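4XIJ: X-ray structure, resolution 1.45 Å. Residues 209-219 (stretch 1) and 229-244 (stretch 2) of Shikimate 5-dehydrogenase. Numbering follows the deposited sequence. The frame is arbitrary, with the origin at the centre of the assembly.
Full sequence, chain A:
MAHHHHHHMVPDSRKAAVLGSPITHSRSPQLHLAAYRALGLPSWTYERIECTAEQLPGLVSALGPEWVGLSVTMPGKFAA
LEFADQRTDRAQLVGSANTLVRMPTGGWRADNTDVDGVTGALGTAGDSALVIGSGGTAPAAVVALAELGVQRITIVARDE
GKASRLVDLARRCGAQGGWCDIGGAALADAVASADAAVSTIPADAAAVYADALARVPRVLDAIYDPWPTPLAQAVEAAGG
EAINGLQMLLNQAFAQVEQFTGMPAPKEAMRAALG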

# COMPACT_ATOMS: atom_id res chain seq x y z
N TYR A 209 -16.17 5.10 -15.60
CA TYR A 209 -15.16 5.97 -16.23
C TYR A 209 -14.12 5.20 -17.00
O TYR A 209 -13.15 5.80 -17.46
N ALA A 210 -14.35 3.90 -17.22
CA ALA A 210 -13.31 3.08 -17.85
C ALA A 210 -12.95 3.55 -19.26
O ALA A 210 -11.77 3.64 -19.61
N ASP A 211 -13.94 3.87 -20.08
CA ASP A 211 -13.65 4.34 -21.42
C ASP A 211 -12.91 5.68 -21.40
O ASP A 211 -12.01 5.90 -22.19
N ALA A 212 -13.29 6.56 -20.49
CA ALA A 212 -12.61 7.85 -20.36
C ALA A 212 -11.17 7.70 -19.85
O ALA A 212 -10.32 8.50 -20.20
N LEU A 213 -10.89 6.67 -19.04
CA LEU A 213 -9.54 6.45 -18.50
C LEU A 213 -8.71 5.52 -19.38
O LEU A 213 -7.53 5.31 -19.11
N ALA A 214 -9.31 4.97 -20.42
CA ALA A 214 -8.66 3.94 -21.24
C ALA A 214 -7.36 4.35 -21.84
O ALA A 214 -6.49 3.48 -22.03
N ARG A 215 -7.22 5.63 -22.18
CA ARG A 215 -6.00 6.07 -22.82
C ARG A 215 -4.83 6.36 -21.89
O ARG A 215 -3.75 6.70 -22.38
N VAL A 216 -4.99 6.19 -20.58
CA VAL A 216 -3.80 6.31 -19.72
C VAL A 216 -2.88 5.11 -20.01
O VAL A 216 -3.36 4.00 -19.99
N PRO A 217 -1.60 5.36 -20.35
CA PRO A 217 -0.80 4.25 -20.89
C PRO A 217 -0.57 3.09 -19.92
O PRO A 217 -0.48 1.96 -20.37
N ARG A 218 -0.41 3.37 -18.63
CA ARG A 218 -0.13 2.35 -17.62
C ARG A 218 -1.00 2.65 -16.43
O ARG A 218 -1.00 3.74 -15.89
N VAL A 219 -1.79 1.67 -16.02
CA VAL A 219 -2.74 1.84 -14.93
C VAL A 219 -2.55 0.74 -13.89
O VAL A 219 -2.63 -0.45 -14.23
N THR A 229 -10.68 -6.20 -14.33
CA THR A 229 -11.77 -5.26 -14.10
C THR A 229 -12.20 -4.57 -15.40
O THR A 229 -11.46 -4.57 -16.41
N PRO A 230 -13.40 -3.96 -15.39
CA PRO A 230 -13.77 -3.13 -16.56
C PRO A 230 -12.73 -2.08 -16.92
O PRO A 230 -12.42 -1.87 -18.12
N LEU A 231 -12.18 -1.42 -15.90
CA LEU A 231 -11.10 -0.46 -16.13
C LEU A 231 -9.91 -1.12 -16.85
O LEU A 231 -9.43 -0.61 -17.88
N ALA A 232 -9.45 -2.26 -16.33
CA ALA A 232 -8.31 -2.94 -16.95
C ALA A 232 -8.62 -3.34 -18.37
O ALA A 232 -7.74 -3.27 -19.23
N GLN A 233 -9.84 -3.80 -18.61
CA GLN A 233 -10.20 -4.25 -19.94
C GLN A 233 -10.13 -3.09 -20.94
O GLN A 233 -9.66 -3.23 -22.07
N ALA A 234 -10.63 -1.95 -20.52
CA ALA A 234 -10.59 -0.79 -21.40
C ALA A 234 -9.16 -0.34 -21.68
O ALA A 234 -8.82 -0.03 -22.83
N VAL A 235 -8.34 -0.29 -20.63
CA VAL A 235 -6.95 0.10 -20.81
C VAL A 235 -6.27 -0.88 -21.78
O VAL A 235 -5.55 -0.47 -22.71
N GLU A 236 -6.49 -2.16 -21.59
CA GLU A 236 -5.84 -3.15 -22.45
C GLU A 236 -6.34 -3.06 -23.90
O GLU A 236 -5.55 -3.18 -24.84
N ALA A 237 -7.64 -2.85 -24.06
CA ALA A 237 -8.22 -2.67 -25.40
C ALA A 237 -7.64 -1.46 -26.11
O ALA A 237 -7.61 -1.43 -27.35
N ALA A 238 -7.20 -0.45 -25.35
CA ALA A 238 -6.60 0.77 -25.88
C ALA A 238 -5.09 0.63 -26.09
O ALA A 238 -4.41 1.61 -26.41
N GLY A 239 -4.56 -0.58 -25.89
CA GLY A 239 -3.13 -0.78 -26.10
C GLY A 239 -2.25 -0.55 -24.90
O GLY A 239 -1.03 -0.65 -25.00
N GLY A 240 -2.85 -0.27 -23.75
CA GLY A 240 -2.07 0.01 -22.56
C GLY A 240 -1.82 -1.19 -21.67
O GLY A 240 -2.19 -2.34 -21.99
N GLU A 241 -1.16 -0.93 -20.55
CA GLU A 241 -0.84 -1.96 -19.57
C GLU A 241 -1.65 -1.76 -18.31
O GLU A 241 -1.70 -0.64 -17.77
N ALA A 242 -2.26 -2.84 -17.83
CA ALA A 242 -3.01 -2.80 -16.59
C ALA A 242 -2.33 -3.76 -15.62
O ALA A 242 -2.01 -4.91 -15.97
N ILE A 243 -2.11 -3.29 -14.40
CA ILE A 243 -1.49 -4.05 -13.32
C ILE A 243 -2.49 -4.15 -12.17
O ILE A 243 -3.15 -3.12 -11.86
N ASN A 244 -2.67 -5.32 -11.55
CA ASN A 244 -3.68 -5.34 -10.46
C ASN A 244 -3.14 -5.29 -9.05
O ASN A 244 -1.93 -5.33 -8.82

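The two stretches meet in two ways: a short helical segment of stretch 1 lies against helix 230-237, and farther along the backbones pair as parallel strands. Where the helical segments touch, small side chains allow close approach. Ala210 points its CB toward stretch 2, 3.8 Å from Leu231 CA and 3.9 Å from Ala234 CB. Ala214 continues the pattern: its CB lies 3.9 Å from Ala234 CB and 4.0 Å from Ala238 CB, and the CA atoms of Ala214 and Val235 are 4.2 Å apart. At this spacing methyl groups fill the gap and touch backbone as well, as Ala214 CB does at 3.6 Å from Ala234 O.

Larger apolar groups fill the adjoining space. Leu213 (chi1 m, chi2 t) points toward stretch 2, its CB 3.8 Å from Leu231 CD1. Leu231 starts sideways, but its t, p rotamer brings its end nearer, so that CD2 also lies 4.1 Å from Val219 CG1. Val219 and Val235, both t, meet through their CG2 atoms at 3.6 Å. Val219 is buried on the same sheet face as Ala242, where beta-branched valine suits the extended backbone.

On the other face, Arg218 and Glu241 are paired by the strand register. Arg218 adopts m, t, p, and its end comes nearer to stretch 2, while Glu241 extends with chi1 and chi2 both t. Their salt bridge joins Arg218 NE to Glu241 OE1 at 2.9 Å, the carboxylate oxygen lying near the guanidinium plane; a weak bond from Arg218 NH2 to the same OE1 spans 3.3 Å. Ile243 (m, t) brings CD1 to 3.7 Å from Arg218 NH2, an apolar contact beside the charged group.

Gly240 fits the strand entry because a CB there would point toward stretch 2 and clash with Pro217 O, whose acceptor role is filled by Glu241 N at 3.0 Å.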

# COMPACT_ATOMS: atom_id res chain seq x y z
CB TYR A 209 -14.50 6.85 -15.16
CG TYR A 209 -15.55 7.76 -14.56
CD1 TYR A 209 -16.01 8.87 -15.26
CD2 TYR A 209 -16.09 7.50 -13.32
CE1 TYR A 209 -17.02 9.65 -14.74
CE2 TYR A 209 -17.11 8.30 -12.80
CZ TYR A 209 -17.55 9.37 -13.51
OH TYR A 209 -18.53 10.17 -12.97
CB ALA A 210 -13.72 1.61 -17.91
CB ASP A 211 -14.93 4.50 -22.22
CG ASP A 211 -15.50 3.16 -22.68
OD1 ASP A 211 -14.83 2.10 -22.50
OD2 ASP A 211 -16.62 3.18 -23.20
CB ALA A 212 -13.41 8.78 -19.44
CB LEU A 213 -9.63 5.85 -17.09
CG LEU A 213 -10.25 6.78 -16.06
CD1 LEU A 213 -10.58 5.97 -14.80
CD2 LEU A 213 -9.23 7.94 -15.78
CB ALA A 214 -9.60 3.48 -22.36
CB ARG A 215 -6.25 7.31 -23.68
CG ARG A 215 -6.93 6.92 -25.00
CD ARG A 215 -7.28 8.15 -25.85
NE ARG A 215 -6.10 8.91 -26.23
CZ ARG A 215 -6.13 10.14 -26.71
NH1 ARG A 215 -7.29 10.75 -26.92
NH2 ARG A 215 -4.99 10.77 -26.99
CB VAL A 216 -4.20 6.31 -18.25
CG1 VAL A 216 -2.95 6.40 -17.37
CG2 VAL A 216 -5.19 7.51 -17.89
CB PRO A 217 0.52 4.93 -21.27
CG PRO A 217 0.11 6.34 -21.58
CD PRO A 217 -0.95 6.66 -20.54
CB ARG A 218 1.34 2.36 -17.26
CG ARG A 218 2.18 2.14 -18.50
CD ARG A 218 3.64 1.97 -18.15
NE ARG A 218 3.92 0.76 -17.36
CZ ARG A 218 4.34 0.76 -16.10
NH1 ARG A 218 4.52 1.91 -15.48
NH2 ARG A 218 4.58 -0.40 -15.48
CB VAL A 219 -4.20 1.84 -15.45
CG1 VAL A 219 -5.16 1.93 -14.26
CG2 VAL A 219 -4.38 3.03 -16.43
CB THR A 229 -11.32 -4.18 -13.10
OG1 THR A 229 -10.17 -3.53 -13.66
CG2 THR A 229 -10.98 -4.80 -11.73
CB PRO A 230 -15.09 -2.47 -16.11
CG PRO A 230 -15.71 -3.55 -15.28
CD PRO A 230 -14.54 -4.17 -14.49
CB LEU A 231 -10.65 0.13 -14.78
CG LEU A 231 -9.43 1.05 -14.82
CD1 LEU A 231 -9.64 2.25 -15.79
CD2 LEU A 231 -9.14 1.56 -13.39
CB ALA A 232 -7.94 -4.16 -16.14
CB GLN A 233 -11.59 -4.86 -19.96
CG GLN A 233 -11.66 -6.19 -19.26
CD GLN A 233 -13.10 -6.69 -19.21
OE1 GLN A 233 -13.76 -6.86 -20.26
NE2 GLN A 233 -13.63 -6.88 -18.01
CB ALA A 234 -11.38 0.35 -20.80
CB VAL A 235 -6.21 0.12 -19.45
CG1 VAL A 235 -4.69 0.28 -19.65
CG2 VAL A 235 -6.73 1.30 -18.61
CB GLU A 236 -6.03 -4.57 -21.90
CG GLU A 236 -5.19 -4.77 -20.64
CD GLU A 236 -5.27 -6.17 -20.08
OE1 GLU A 236 -6.20 -6.92 -20.47
OE2 GLU A 236 -4.38 -6.55 -19.26
CB ALA A 237 -9.77 -2.58 -25.34
CB ALA A 238 -6.88 1.98 -24.92
CB GLU A 241 0.66 -1.92 -19.22
CG GLU A 241 1.02 -3.01 -18.20
CD GLU A 241 2.46 -2.95 -17.70
OE1 GLU A 241 3.16 -1.96 -18.01
OE2 GLU A 241 2.87 -3.90 -17.00
CB ALA A 242 -4.49 -3.22 -16.82
CB ILE A 243 -0.23 -3.34 -12.81
CG1 ILE A 243 0.77 -3.17 -13.95
CG2 ILE A 243 0.43 -4.10 -11.66
CD1 ILE A 243 1.66 -1.99 -13.76
CB ASN A 244 -4.64 -6.54 -10.60
CG ASN A 244 -4.02 -7.91 -10.31
OD1 ASN A 244 -3.25 -8.08 -9.39
ND2 ASN A 244 -4.50 -8.90 -11.03